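Local coordinates for protein glutathione S-transferase (Burkholderia glumae, PDB 4ISD) that binds glutathione and probably catalyses its conjugation, through the thiol sulfur, to electrophilic substrates, at residues T171-A174 with L175-R179; G164-C167 with I168-D172; V187-K190 with V191-V195; S203-Q206 with W207-Q210. All coordinates share one frame; numbering follows the deposited sequence.

Contact 1. Residues T171-A174 with L175-R179; sequences TDFA and LMLNR
L175 folds back against the turn that begins at T171. Its CG lies anti to its own carbonyl carbon (chi1 -57°), which lays the branched end along the T171 carbonyl and brings CD1 to 4.3 Å from T171 CG2. The backbone joins them too, since L175 N donates to T171 O at 2.9 Å, an ordinary helical i to i-4 bond. Leucine suits the position because its fork spreads onto the A19 and M22 side chains of helix 19-31. F173 meets L177 one turn on. L177 CD1 sits squarely over the centre of the phenyl ring, 3.9 Å from its centroid and 8° off the normal, a CH-pi contact, while L177 CD2 lies 3.8 Å from F173 CE1. L177 N also donates to F173 O at 2.7 Å. Between these pairs, A174 presents just a methyl group, small enough for Q198 and Y194 to pack directly on this side. D172, hydrogen-bonded to Q108 and S23 and in a salt bridge with R112, stands behind R112 of the glutathione pocket as a second-shell residue. Three helices pack on helix 168-177: helix 19-31 against T171 and L175, helix 98-113 against D172, F173 and M176, and helix 189-199 against A174, L175 and L177.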
ATOM      1  N   THR A 171      -5.618 -12.395   6.599  1.00 35.00           N
ATOM      2  CA  THR A 171      -5.877 -13.105   5.344  1.00 30.80           C
ATOM      3  C   THR A 171      -4.697 -12.896   4.403  1.00 38.62           C
ATOM      4  O   THR A 171      -4.196 -13.843   3.791  1.00 37.46           O
ATOM      5  CB  THR A 171      -7.122 -12.569   4.626  1.00 27.25           C
ATOM      6  OG1 THR A 171      -8.205 -12.462   5.554  1.00 35.44           O
ATOM      7  CG2 THR A 171      -7.520 -13.497   3.487  1.00 23.41           C
ATOM      8  N   ASP A 172      -4.258 -11.643   4.299  1.00 39.18           N
ATOM      9  CA  ASP A 172      -3.166 -11.285   3.408  1.00 33.77           C
ATOM     10  C   ASP A 172      -1.894 -12.005   3.795  1.00 31.31           C
ATOM     11  O   ASP A 172      -1.181 -12.534   2.934  1.00 31.89           O
ATOM     12  CB  ASP A 172      -2.934  -9.777   3.447  1.00 42.85           C
ATOM     13  CG  ASP A 172      -4.000  -9.016   2.705  1.00 45.56           C
ATOM     14  OD1 ASP A 172      -4.791  -9.677   1.979  1.00 47.15           O
ATOM     15  OD2 ASP A 172      -4.033  -7.769   2.842  1.00 40.34           O
ATOM     16  N   PHE A 173      -1.620 -12.017   5.100  1.00 31.43           N
ATOM     17  CA  PHE A 173      -0.438 -12.677   5.640  1.00 31.99           C
ATOM     18  C   PHE A 173      -0.493 -14.178   5.355  1.00 40.25           C
ATOM     19  O   PHE A 173       0.488 -14.768   4.880  1.00 40.28           O
ATOM     20  CB  PHE A 173      -0.337 -12.448   7.147  1.00 26.63           C
ATOM     21  CG  PHE A 173       1.037 -12.657   7.697  1.00 27.12           C
ATOM     22  CD1 PHE A 173       2.150 -12.511   6.881  1.00 31.21           C
ATOM     23  CD2 PHE A 173       1.222 -12.991   9.027  1.00 27.33           C
ATOM     24  CE1 PHE A 173       3.421 -12.688   7.376  1.00 30.64           C
ATOM     25  CE2 PHE A 173       2.491 -13.184   9.532  1.00 31.76           C
ATOM     26  CZ  PHE A 173       3.596 -13.031   8.703  1.00 31.89           C
ATOM     27  N   ALA A 174      -1.649 -14.780   5.636  1.00 37.61           N
ATOM     28  CA  ALA A 174      -1.820 -16.218   5.492  1.00 37.43           C
ATOM     29  C   ALA A 174      -1.610 -16.639   4.050  1.00 42.27           C
ATOM     30  O   ALA A 174      -0.902 -17.622   3.786  1.00 44.05           O
ATOM     31  CB  ALA A 174      -3.180 -16.648   5.980  1.00 41.57           C
ATOM     32  N   LEU A 175      -2.203 -15.893   3.118  1.00 42.59           N
ATOM     33  CA  LEU A 175      -1.944 -16.138   1.693  1.00 42.78           C
ATOM     34  C   LEU A 175      -0.458 -16.086   1.377  1.00 37.47           C
ATOM     35  O   LEU A 175       0.072 -17.005   0.752  1.00 42.53           O
ATOM     36  CB  LEU A 175      -2.709 -15.162   0.797  1.00 42.00           C
ATOM     37  CG  LEU A 175      -4.211 -15.235   1.071  1.00 50.60           C
ATOM     38  CD1 LEU A 175      -5.034 -14.429   0.068  1.00 56.87           C
ATOM     39  CD2 LEU A 175      -4.646 -16.685   1.110  1.00 48.03           C
ATOM     40  N   MET A 176       0.216 -15.029   1.835  1.00 30.87           N
ATOM     41  CA  MET A 176       1.645 -14.851   1.539  1.00 30.44           C
ATOM     42  C   MET A 176       2.473 -15.960   2.156  1.00 39.02           C
ATOM     43  O   MET A 176       3.393 -16.469   1.515  1.00 39.15           O
ATOM     44  CB  MET A 176       2.143 -13.485   2.021  1.00 27.61           C
ATOM     45  CG  MET A 176       3.615 -13.175   1.711  1.00 38.23           C
ATOM     46  SD  MET A 176       4.074 -12.940  -0.040  1.00 55.45           S
ATOM     47  CE  MET A 176       2.601 -12.186  -0.717  1.00 82.37           C
ATOM     48  N   LEU A 177       2.131 -16.364   3.386  1.00 38.24           N
ATOM     49  CA  LEU A 177       2.887 -17.420   4.066  1.00 45.58           C
ATOM     50  C   LEU A 177       2.904 -18.750   3.313  1.00 49.86           C
ATOM     51  O   LEU A 177       3.717 -19.613   3.613  1.00 47.72           O
ATOM     52  CB  LEU A 177       2.413 -17.629   5.509  1.00 43.13           C
ATOM     53  CG  LEU A 177       2.721 -16.472   6.467  1.00 40.32           C
ATOM     54  CD1 LEU A 177       2.005 -16.673   7.795  1.00 29.58           C
ATOM     55  CD2 LEU A 177       4.230 -16.294   6.664  1.00 34.91           C
ATOM     56  N   ASN A 178       2.034 -18.910   2.320  1.00 55.77           N
ATOM     57  CA  ASN A 178       2.024 -20.148   1.544  1.00 63.92           C
ATOM     58  C   ASN A 178       3.235 -20.279   0.622  1.00 69.40           C
ATOM     59  O   ASN A 178       3.428 -21.314  -0.017  1.00 72.85           O
ATOM     60  CB  ASN A 178       0.705 -20.319   0.778  1.00 70.55           C
ATOM     61  CG  ASN A 178      -0.411 -20.893   1.656  1.00 78.20           C
ATOM     62  OD1 ASN A 178      -1.293 -20.166   2.141  1.00 71.95           O
ATOM     63  ND2 ASN A 178      -0.366 -22.208   1.873  1.00 83.51           N
ATOM     64  N   ARG A 179       4.056 -19.232   0.571  1.00 66.03           N
ATOM     65  CA  ARG A 179       5.264 -19.233  -0.248  1.00 66.94           C
ATOM     66  C   ARG A 179       6.416 -19.876   0.500  1.00 62.50           C
ATOM     67  O   ARG A 179       7.487 -20.118  -0.072  1.00 60.47           O
ATOM     68  CB  ARG A 179       5.663 -17.811  -0.635  1.00 70.67           C
ATOM     69  CG  ARG A 179       4.626 -17.060  -1.434  1.00 76.83           C
ATOM     70  CD  ARG A 179       4.482 -17.610  -2.836  1.00 88.08           C
ATOM     71  NE  ARG A 179       3.694 -16.697  -3.656  1.00 99.30           N
ATOM     72  CZ  ARG A 179       3.642 -16.738  -4.982  1.00109.39           C
ATOM     73  NH1 ARG A 179       2.900 -15.860  -5.648  1.00109.27           N
ATOM     74  NH2 ARG A 179       4.339 -17.654  -5.642  1.00115.58           N
TER

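Contact 2. Residues G164-C167 with I168-D172; sequences GDWC and IADTD
The indole of W166 lies across the first turn of helix 168-177, one face toward the backbone at I168 and one edge toward T171. With CG anti to the backbone N (chi1 174°), the ring swings forward along the chain, so that I168 N comes 3.7 Å above the ring plane, displaced toward the rim. W166 CZ2 also touches I168 CD1 at 3.9 Å. The pyrrole edge carries the polar group: NE1 points to T171 OG1, which lies in the ring plane 3.4 Å away, a weak and bent hydrogen bond. The W166 and D170 side chains pass one another head to tail, their ring and carboxylate planes 42° apart and W166 CD1 4.0 Å from D170 CB. The carboxylate turns back to C167. Its OD2 receives C167 N at 2.9 Å on the anti lone pair, and D170 N returns a bond to C167 O at 3.0 Å from above the carbonyl plane. C167 SG rests against A169 CB at 3.6 Å. The carboxylate-to-amide bond is the aspartate half of a capping box, at the helix where glutathione transferases commonly carry an S/T-x-x-D sequence; cysteine occupies the first position here. Both oxygens of this buried carboxylate are supplied: OD2 has the C167 amide, and OD1 has Y194 OH and V162 N. These donors, with the N-terminal end of the helix, would be expected to stabilise the negative charge.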
ATOM      1  N   GLY A 164      -4.359 -10.391  17.441  1.00 54.77           N
ATOM      2  CA  GLY A 164      -5.380 -10.884  18.349  1.00 50.35           C
ATOM      3  C   GLY A 164      -6.644 -11.118  17.551  1.00 42.83           C
ATOM      4  O   GLY A 164      -6.748 -12.113  16.829  1.00 36.48           O
ATOM      5  N   ASP A 165      -7.595 -10.189  17.648  1.00 41.36           N
ATOM      6  CA  ASP A 165      -8.775 -10.237  16.791  1.00 40.61           C
ATOM      7  C   ASP A 165      -8.370 -10.243  15.319  1.00 44.60           C
ATOM      8  O   ASP A 165      -7.370  -9.613  14.922  1.00 48.58           O
ATOM      9  CB  ASP A 165      -9.713  -9.061  17.076  1.00 42.58           C
ATOM     10  CG  ASP A 165     -10.478  -9.223  18.383  1.00 57.79           C
ATOM     11  OD1 ASP A 165     -10.730 -10.377  18.806  1.00 68.83           O
ATOM     12  OD2 ASP A 165     -10.831  -8.195  18.985  1.00 61.85           O
ATOM     13  N   TRP A 166      -9.131 -10.972  14.513  1.00 44.44           N
ATOM     14  CA  TRP A 166      -8.877 -11.018  13.080  1.00 41.67           C
ATOM     15  C   TRP A 166      -8.929  -9.619  12.474  1.00 48.31           C
ATOM     16  O   TRP A 166      -9.742  -8.787  12.878  1.00 43.14           O
ATOM     17  CB  TRP A 166      -9.900 -11.912  12.387  1.00 31.51           C
ATOM     18  CG  TRP A 166      -9.784 -11.904  10.892  1.00 33.38           C
ATOM     19  CD1 TRP A 166      -9.028 -12.742  10.123  1.00 38.59           C
ATOM     20  CD2 TRP A 166     -10.451 -11.025   9.980  1.00 38.37           C
ATOM     21  NE1 TRP A 166      -9.180 -12.436   8.784  1.00 37.08           N
ATOM     22  CE2 TRP A 166     -10.048 -11.386   8.677  1.00 38.20           C
ATOM     23  CE3 TRP A 166     -11.344  -9.963  10.145  1.00 44.94           C
ATOM     24  CZ2 TRP A 166     -10.512 -10.729   7.551  1.00 40.47           C
ATOM     25  CZ3 TRP A 166     -11.798  -9.309   9.023  1.00 47.09           C
ATOM     26  CH2 TRP A 166     -11.378  -9.690   7.743  1.00 47.94           C
ATOM     27  N   CYS A 167      -8.035  -9.356  11.526  1.00 47.65           N
ATOM     28  CA  CYS A 167      -8.194  -8.218  10.624  1.00 42.02           C
ATOM     29  C   CYS A 167      -7.820  -8.684   9.219  1.00 38.96           C
ATOM     30  O   CYS A 167      -7.282  -9.792   9.060  1.00 34.39           O
ATOM     31  CB  CYS A 167      -7.373  -7.000  11.068  1.00 38.27           C
ATOM     32  SG  CYS A 167      -5.575  -7.176  11.066  1.00 39.33           S
ATOM     33  N   ILE A 168      -8.117  -7.861   8.212  1.00 31.89           N
ATOM     34  CA  ILE A 168      -7.857  -8.233   6.821  1.00 26.71           C
ATOM     35  C   ILE A 168      -6.373  -8.516   6.568  1.00 33.47           C
ATOM     36  O   ILE A 168      -6.036  -9.262   5.648  1.00 39.90           O
ATOM     37  CB  ILE A 168      -8.383  -7.171   5.799  1.00 32.79           C
ATOM     38  CG1 ILE A 168      -8.403  -7.765   4.392  1.00 27.36           C
ATOM     39  CG2 ILE A 168      -7.557  -5.880   5.835  1.00 22.25           C
ATOM     40  CD1 ILE A 168      -9.233  -9.024   4.301  1.00 27.80           C
ATOM     41  N   ALA A 169      -5.495  -7.942   7.393  1.00 33.87           N
ATOM     42  CA  ALA A 169      -4.053  -8.181   7.277  1.00 33.13           C
ATOM     43  C   ALA A 169      -3.707  -9.646   7.430  1.00 38.77           C
ATOM     44  O   ALA A 169      -2.753 -10.108   6.806  1.00 37.35           O
ATOM     45  CB  ALA A 169      -3.285  -7.372   8.293  1.00 35.67           C
ATOM     46  N   ASP A 170      -4.485 -10.360   8.260  1.00 42.76           N
ATOM     47  CA  ASP A 170      -4.273 -11.790   8.538  1.00 35.89           C
ATOM     48  C   ASP A 170      -4.541 -12.678   7.331  1.00 35.66           C
ATOM     49  O   ASP A 170      -3.788 -13.619   7.077  1.00 35.73           O
ATOM     50  CB  ASP A 170      -5.125 -12.275   9.712  1.00 33.77           C
ATOM     51  CG  ASP A 170      -4.733 -11.628  11.024  1.00 39.91           C
ATOM     52  OD1 ASP A 170      -3.578 -11.855  11.454  1.00 47.55           O
ATOM     53  OD2 ASP A 170      -5.578 -10.903  11.624  1.00 31.87           O
ATOM     54  N   THR A 171      -5.618 -12.395   6.599  1.00 35.00           N
ATOM     55  CA  THR A 171      -5.877 -13.105   5.344  1.00 30.80           C
ATOM     56  C   THR A 171      -4.697 -12.896   4.403  1.00 38.62           C
ATOM     57  O   THR A 171      -4.196 -13.843   3.791  1.00 37.46           O
ATOM     58  CB  THR A 171      -7.122 -12.569   4.626  1.00 27.25           C
ATOM     59  OG1 THR A 171      -8.205 -12.462   5.554  1.00 35.44           O
ATOM     60  CG2 THR A 171      -7.520 -13.497   3.487  1.00 23.41           C
ATOM     61  N   ASP A 172      -4.258 -11.643   4.299  1.00 39.18           N
ATOM     62  CA  ASP A 172      -3.166 -11.285   3.408  1.00 33.77           C
ATOM     63  C   ASP A 172      -1.894 -12.005   3.795  1.00 31.31           C
ATOM     64  O   ASP A 172      -1.181 -12.534   2.934  1.00 31.89           O
ATOM     65  CB  ASP A 172      -2.934  -9.777   3.447  1.00 42.85           C
ATOM     66  CG  ASP A 172      -4.000  -9.016   2.705  1.00 45.56           C
ATOM     67  OD1 ASP A 172      -4.791  -9.677   1.979  1.00 47.15           O
ATOM     68  OD2 ASP A 172      -4.033  -7.769   2.842  1.00 40.34           O
TER
HETATM   69  O   HOH W   1      -4.811  -9.753  13.675  1.00 29.44           O

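Contact 3. Residues V187-K190 with V191-V195; sequences VPPK and VLRYV
V187 and V191 meet through their methyl groups, the two side chains crossing at about a right angle, with V187 CG1 3.5 Å from V191 CG2. P188 CB adds a second apolar contact, 4.0 Å from V191 CG1, and L192 CD2 touches V187 CG1 more loosely. The short branched valines and the proline ring suit this place, since they reach each other across the turn into the helix without long flexible chains. Among the backbone bonds, V191 N donates to P188 O at 2.8 Å from above the carbonyl plane, and R193 N donates to P189 O at 2.8 Å. Y194 N reaches K190 O only weakly, at 3.3 Å. P189 has no N-H, which costs little in the first turn of a helix, where an i to i-4 partner is usually lacking. The charged side chains behave differently. R193 bends at chi3 (-80°), folding its guanidinium back so that one face covers the peptide that follows P189, with P189 C 3.8 Å from the plane and over its centre. NH1 lies 3.7 Å from P189 CB, and NH2 is held in a salt bridge with D157. K190 is extended beyond CG, and its NZ binds the carbonyls of I155 and D152, at and just beyond the end of helix 139-154; lysine is long enough to span that distance. Proline in the first turn of a helix is a common arrangement; here it opens helix 189-199 in the all-helical C-terminal domain of the glutathione transferase fold.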
ATOM      1  N   VAL A 187       9.734 -24.839   8.825  1.00 56.25           N
ATOM      2  CA  VAL A 187       8.656 -23.960   9.259  1.00 53.11           C
ATOM      3  C   VAL A 187       8.054 -24.388  10.602  1.00 51.56           C
ATOM      4  O   VAL A 187       7.581 -25.514  10.737  1.00 45.57           O
ATOM      5  CB  VAL A 187       7.507 -23.966   8.241  1.00 49.24           C
ATOM      6  CG1 VAL A 187       6.552 -22.839   8.551  1.00 48.12           C
ATOM      7  CG2 VAL A 187       8.032 -23.874   6.815  1.00 42.98           C
ATOM      8  N   PRO A 188       8.065 -23.485  11.596  1.00 50.06           N
ATOM      9  CA  PRO A 188       7.418 -23.717  12.893  1.00 51.39           C
ATOM     10  C   PRO A 188       5.931 -24.014  12.739  1.00 58.75           C
ATOM     11  O   PRO A 188       5.203 -23.196  12.160  1.00 60.45           O
ATOM     12  CB  PRO A 188       7.598 -22.377  13.610  1.00 38.36           C
ATOM     13  CG  PRO A 188       8.867 -21.835  13.043  1.00 34.85           C
ATOM     14  CD  PRO A 188       8.846 -22.235  11.590  1.00 42.12           C
ATOM     15  N   PRO A 189       5.480 -25.169  13.258  1.00 58.97           N
ATOM     16  CA  PRO A 189       4.085 -25.600  13.109  1.00 56.97           C
ATOM     17  C   PRO A 189       3.078 -24.534  13.550  1.00 45.34           C
ATOM     18  O   PRO A 189       1.987 -24.472  12.975  1.00 34.53           O
ATOM     19  CB  PRO A 189       3.994 -26.867  13.986  1.00 60.85           C
ATOM     20  CG  PRO A 189       5.242 -26.877  14.807  1.00 65.20           C
ATOM     21  CD  PRO A 189       6.280 -26.144  14.015  1.00 64.82           C
ATOM     22  N   LYS A 190       3.448 -23.691  14.516  1.00 43.79           N
ATOM     23  CA  LYS A 190       2.591 -22.572  14.912  1.00 41.34           C
ATOM     24  C   LYS A 190       2.194 -21.664  13.746  1.00 46.98           C
ATOM     25  O   LYS A 190       1.141 -21.023  13.803  1.00 49.81           O
ATOM     26  CB  LYS A 190       3.222 -21.722  16.009  1.00 34.03           C
ATOM     27  CG  LYS A 190       4.258 -20.721  15.513  1.00 32.05           C
ATOM     28  CD  LYS A 190       4.688 -19.802  16.649  1.00 30.76           C
ATOM     29  CE  LYS A 190       5.783 -18.845  16.236  1.00 37.86           C
ATOM     30  NZ  LYS A 190       5.863 -17.724  17.224  1.00 45.47           N
ATOM     31  N   VAL A 191       3.013 -21.592  12.694  1.00 42.00           N
ATOM     32  CA  VAL A 191       2.600 -20.795  11.543  1.00 37.76           C
ATOM     33  C   VAL A 191       1.762 -21.613  10.569  1.00 41.76           C
ATOM     34  O   VAL A 191       0.882 -21.075   9.902  1.00 50.61           O
ATOM     35  CB  VAL A 191       3.768 -20.038  10.835  1.00 40.46           C
ATOM     36  CG1 VAL A 191       5.040 -20.068  11.670  1.00 41.90           C
ATOM     37  CG2 VAL A 191       3.991 -20.554   9.421  1.00 36.10           C
ATOM     38  N   LEU A 192       2.027 -22.913  10.500  1.00 45.41           N
ATOM     39  CA  LEU A 192       1.157 -23.822   9.763  1.00 44.87           C
ATOM     40  C   LEU A 192      -0.267 -23.729  10.300  1.00 44.63           C
ATOM     41  O   LEU A 192      -1.228 -23.690   9.529  1.00 51.94           O
ATOM     42  CB  LEU A 192       1.655 -25.263   9.890  1.00 47.11           C
ATOM     43  CG  LEU A 192       2.997 -25.543   9.210  1.00 48.11           C
ATOM     44  CD1 LEU A 192       3.360 -27.018   9.355  1.00 47.66           C
ATOM     45  CD2 LEU A 192       2.995 -25.091   7.732  1.00 34.05           C
ATOM     46  N   ARG A 193      -0.392 -23.677  11.626  1.00 32.35           N
ATOM     47  CA  ARG A 193      -1.701 -23.617  12.270  1.00 34.67           C
ATOM     48  C   ARG A 193      -2.419 -22.313  11.938  1.00 38.91           C
ATOM     49  O   ARG A 193      -3.585 -22.317  11.548  1.00 40.31           O
ATOM     50  CB  ARG A 193      -1.564 -23.796  13.783  1.00 32.48           C
ATOM     51  CG  ARG A 193      -1.312 -25.253  14.202  1.00 37.11           C
ATOM     52  CD  ARG A 193      -1.380 -25.435  15.712  1.00 37.48           C
ATOM     53  NE  ARG A 193      -0.144 -25.033  16.381  1.00 42.50           N
ATOM     54  CZ  ARG A 193       0.911 -25.833  16.540  1.00 45.89           C
ATOM     55  NH1 ARG A 193       0.885 -27.070  16.060  1.00 46.40           N
ATOM     56  NH2 ARG A 193       1.992 -25.404  17.179  1.00 43.12           N
ATOM     57  N   TYR A 194      -1.698 -21.209  12.083  1.00 36.74           N
ATOM     58  CA  TYR A 194      -2.171 -19.892  11.694  1.00 35.58           C
ATOM     59  C   TYR A 194      -2.732 -19.896  10.268  1.00 35.74           C
ATOM     60  O   TYR A 194      -3.888 -19.501  10.040  1.00 36.73           O
ATOM     61  CB  TYR A 194      -1.028 -18.890  11.820  1.00 35.79           C
ATOM     62  CG  TYR A 194      -1.347 -17.517  11.300  1.00 40.56           C
ATOM     63  CD1 TYR A 194      -1.949 -16.569  12.115  1.00 42.05           C
ATOM     64  CD2 TYR A 194      -1.021 -17.154   9.999  1.00 38.61           C
ATOM     65  CE1 TYR A 194      -2.238 -15.306  11.646  1.00 40.80           C
ATOM     66  CE2 TYR A 194      -1.301 -15.890   9.516  1.00 41.89           C
ATOM     67  CZ  TYR A 194      -1.911 -14.970  10.346  1.00 44.96           C
ATOM     68  OH  TYR A 194      -2.194 -13.709   9.873  1.00 47.68           O
ATOM     69  N   VAL A 195      -1.931 -20.356   9.314  1.00 30.46           N
ATOM     70  CA  VAL A 195      -2.385 -20.427   7.932  1.00 33.63           C
ATOM     71  C   VAL A 195      -3.681 -21.243   7.823  1.00 42.21           C
ATOM     72  O   VAL A 195      -4.622 -20.861   7.119  1.00 44.80           O
ATOM     73  CB  VAL A 195      -1.311 -21.053   7.044  1.00 30.99           C
ATOM     74  CG1 VAL A 195      -1.833 -21.228   5.626  1.00 29.34           C
ATOM     75  CG2 VAL A 195      -0.037 -20.206   7.072  1.00 24.83           C
TER

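Contact 4. Residues S203-Q206 with W207-Q210; sequences SVQQ and WVKQ
The side chains of Q205 and V208 lie alongside each other and head in the same direction. The glutamine leaves the backbone with CG anti to its carbonyl carbon, then bends at chi2 (-54°), a kink that holds the amide near the valine, with NE2 4.0 Å from V208 CG1. That NE2 is also hydrogen-bonded to W199 O, and glutamine suits the place because its amide both reaches this carbonyl and lies against the valine methyls. V204 CG1 approaches V208 CG1 at 4.3 Å, and both valines pack against W199. This is helix 202-212, near the C-terminal end of the glutathione transferase helical domain, where it packs on helix 19-31 of the thioredoxin-like domain. W207 projects toward that side: CG anti to the backbone N (chi1 169°) carries the indole away from the 203-206 turn, against M22, edge-to-face with F25 and at a slant to Y16. S203 turns its OG to E30 of the same neighbouring helix. K209 N donates to Q205 O at 2.9 Å and Q210 N to Q206 O at 2.8 Å. The exposed K209 suits a long polar chain, and its NZ makes a long, weak ion pair with D213.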
ATOM      1  N   SER A 203     -15.608 -16.565   5.373  1.00 50.80           N
ATOM      2  CA  SER A 203     -15.437 -15.589   4.271  1.00 51.01           C
ATOM      3  C   SER A 203     -14.469 -16.073   3.188  1.00 44.07           C
ATOM      4  O   SER A 203     -14.794 -16.017   1.992  1.00 41.91           O
ATOM      5  CB  SER A 203     -15.027 -14.190   4.767  1.00 43.02           C
ATOM      6  OG  SER A 203     -13.750 -14.222   5.382  1.00 37.83           O
ATOM      7  N   VAL A 204     -13.288 -16.537   3.602  1.00 32.62           N
ATOM      8  CA  VAL A 204     -12.357 -17.154   2.658  1.00 36.36           C
ATOM      9  C   VAL A 204     -12.987 -18.378   1.979  1.00 42.41           C
ATOM     10  O   VAL A 204     -12.888 -18.534   0.760  1.00 43.95           O
ATOM     11  CB  VAL A 204     -11.033 -17.588   3.325  1.00 37.42           C
ATOM     12  CG1 VAL A 204     -10.227 -18.461   2.364  1.00 42.12           C
ATOM     13  CG2 VAL A 204     -10.210 -16.373   3.790  1.00 24.50           C
ATOM     14  N   GLN A 205     -13.641 -19.237   2.764  1.00 43.54           N
ATOM     15  CA  GLN A 205     -14.266 -20.448   2.221  1.00 46.01           C
ATOM     16  C   GLN A 205     -15.295 -20.107   1.164  1.00 47.55           C
ATOM     17  O   GLN A 205     -15.467 -20.838   0.188  1.00 53.22           O
ATOM     18  CB  GLN A 205     -14.914 -21.298   3.323  1.00 46.09           C
ATOM     19  CG  GLN A 205     -13.920 -22.117   4.144  1.00 41.26           C
ATOM     20  CD  GLN A 205     -13.025 -22.997   3.276  1.00 46.71           C
ATOM     21  OE1 GLN A 205     -13.500 -23.927   2.606  1.00 52.53           O
ATOM     22  NE2 GLN A 205     -11.722 -22.701   3.277  1.00 41.93           N
ATOM     23  N   GLN A 206     -15.981 -18.988   1.361  1.00 42.33           N
ATOM     24  CA  GLN A 206     -16.941 -18.526   0.379  1.00 41.20           C
ATOM     25  C   GLN A 206     -16.207 -18.298  -0.932  1.00 51.99           C
ATOM     26  O   GLN A 206     -16.759 -18.577  -2.009  1.00 53.24           O
ATOM     27  CB  GLN A 206     -17.608 -17.234   0.850  1.00 41.50           C
ATOM     28  CG  GLN A 206     -18.760 -17.432   1.800  1.00 45.15           C
ATOM     29  CD  GLN A 206     -19.896 -18.157   1.137  1.00 64.14           C
ATOM     30  OE1 GLN A 206     -20.084 -18.048  -0.076  1.00 73.24           O
ATOM     31  NE2 GLN A 206     -20.654 -18.921   1.919  1.00 72.44           N
ATOM     32  N   TRP A 207     -14.959 -17.810  -0.829  1.00 50.98           N
ATOM     33  CA  TRP A 207     -14.107 -17.560  -1.998  1.00 48.49           C
ATOM     34  C   TRP A 207     -13.699 -18.842  -2.712  1.00 52.48           C
ATOM     35  O   TRP A 207     -13.776 -18.904  -3.945  1.00 58.95           O
ATOM     36  CB  TRP A 207     -12.859 -16.753  -1.633  1.00 43.42           C
ATOM     37  CG  TRP A 207     -11.830 -16.702  -2.725  1.00 45.11           C
ATOM     38  CD1 TRP A 207     -10.766 -17.541  -2.889  1.00 45.09           C
ATOM     39  CD2 TRP A 207     -11.766 -15.754  -3.806  1.00 50.13           C
ATOM     40  NE1 TRP A 207     -10.050 -17.179  -4.006  1.00 50.32           N
ATOM     41  CE2 TRP A 207     -10.637 -16.083  -4.582  1.00 51.47           C
ATOM     42  CE3 TRP A 207     -12.547 -14.653  -4.183  1.00 55.39           C
ATOM     43  CZ2 TRP A 207     -10.270 -15.352  -5.718  1.00 56.24           C
ATOM     44  CZ3 TRP A 207     -12.182 -13.928  -5.319  1.00 56.92           C
ATOM     45  CH2 TRP A 207     -11.058 -14.286  -6.074  1.00 54.68           C
ATOM     46  N   VAL A 208     -13.266 -19.861  -1.966  1.00 46.59           N
ATOM     47  CA  VAL A 208     -12.882 -21.114  -2.628  1.00 54.29           C
ATOM     48  C   VAL A 208     -14.107 -21.816  -3.216  1.00 57.35           C
ATOM     49  O   VAL A 208     -13.998 -22.569  -4.189  1.00 58.56           O
ATOM     50  CB  VAL A 208     -12.021 -22.084  -1.746  1.00 39.23           C
ATOM     51  CG1 VAL A 208     -11.503 -21.392  -0.480  1.00 36.74           C
ATOM     52  CG2 VAL A 208     -12.781 -23.312  -1.408  1.00 33.80           C
ATOM     53  N   LYS A 209     -15.272 -21.525  -2.640  1.00 60.52           N
ATOM     54  CA  LYS A 209     -16.556 -22.020  -3.152  1.00 63.05           C
ATOM     55  C   LYS A 209     -16.979 -21.292  -4.432  1.00 59.43           C
ATOM     56  O   LYS A 209     -17.475 -21.906  -5.371  1.00 60.46           O
ATOM     57  CB  LYS A 209     -17.650 -21.890  -2.077  1.00 57.77           C
ATOM     58  CG  LYS A 209     -19.085 -21.768  -2.600  1.00 59.57           C
ATOM     59  CD  LYS A 209     -19.753 -23.130  -2.783  1.00 68.04           C
ATOM     60  CE  LYS A 209     -21.281 -23.007  -2.797  1.00 69.20           C
ATOM     61  NZ  LYS A 209     -21.889 -23.704  -3.968  1.00 73.84           N
ATOM     62  N   GLN A 210     -16.798 -19.980  -4.462  1.00 57.21           N
ATOM     63  CA  GLN A 210     -17.152 -19.217  -5.654  1.00 64.95           C
ATOM     64  C   GLN A 210     -16.204 -19.589  -6.793  1.00 61.70           C
ATOM     65  O   GLN A 210     -16.629 -19.756  -7.941  1.00 63.26           O
ATOM     66  CB  GLN A 210     -17.085 -17.718  -5.372  1.00 70.94           C
ATOM     67  CG  GLN A 210     -17.275 -16.854  -6.600  1.00 83.14           C
ATOM     68  CD  GLN A 210     -18.610 -16.152  -6.609  1.00 88.09           C
ATOM     69  OE1 GLN A 210     -19.279 -16.062  -5.575  1.00 91.66           O
ATOM     70  NE2 GLN A 210     -19.011 -15.648  -7.776  1.00 82.47           N
TER

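How the contacts relate
All four contacts belong to the helical C-terminal domain and follow the chain in the order 2, 1, 3, 4. Contacts 2 and 1 share T171 and D172 and cover the entry and body of helix 168-177, their centres 11 Å apart. Helix 189-199, with contact 3, lies against it: Y194 OH is 2.8 Å from D170 OD1, a probable hydrogen bond, and F173, L177 and N178 pack on Y194 and V195. Contact 4, on helix 202-212, touches contacts 1 and 2 through V204 and T171, but stays about 8 Å from contact 3 at the nearest atoms. Helix 168-177 thus packs on both later helices, within one continuous helical bundle.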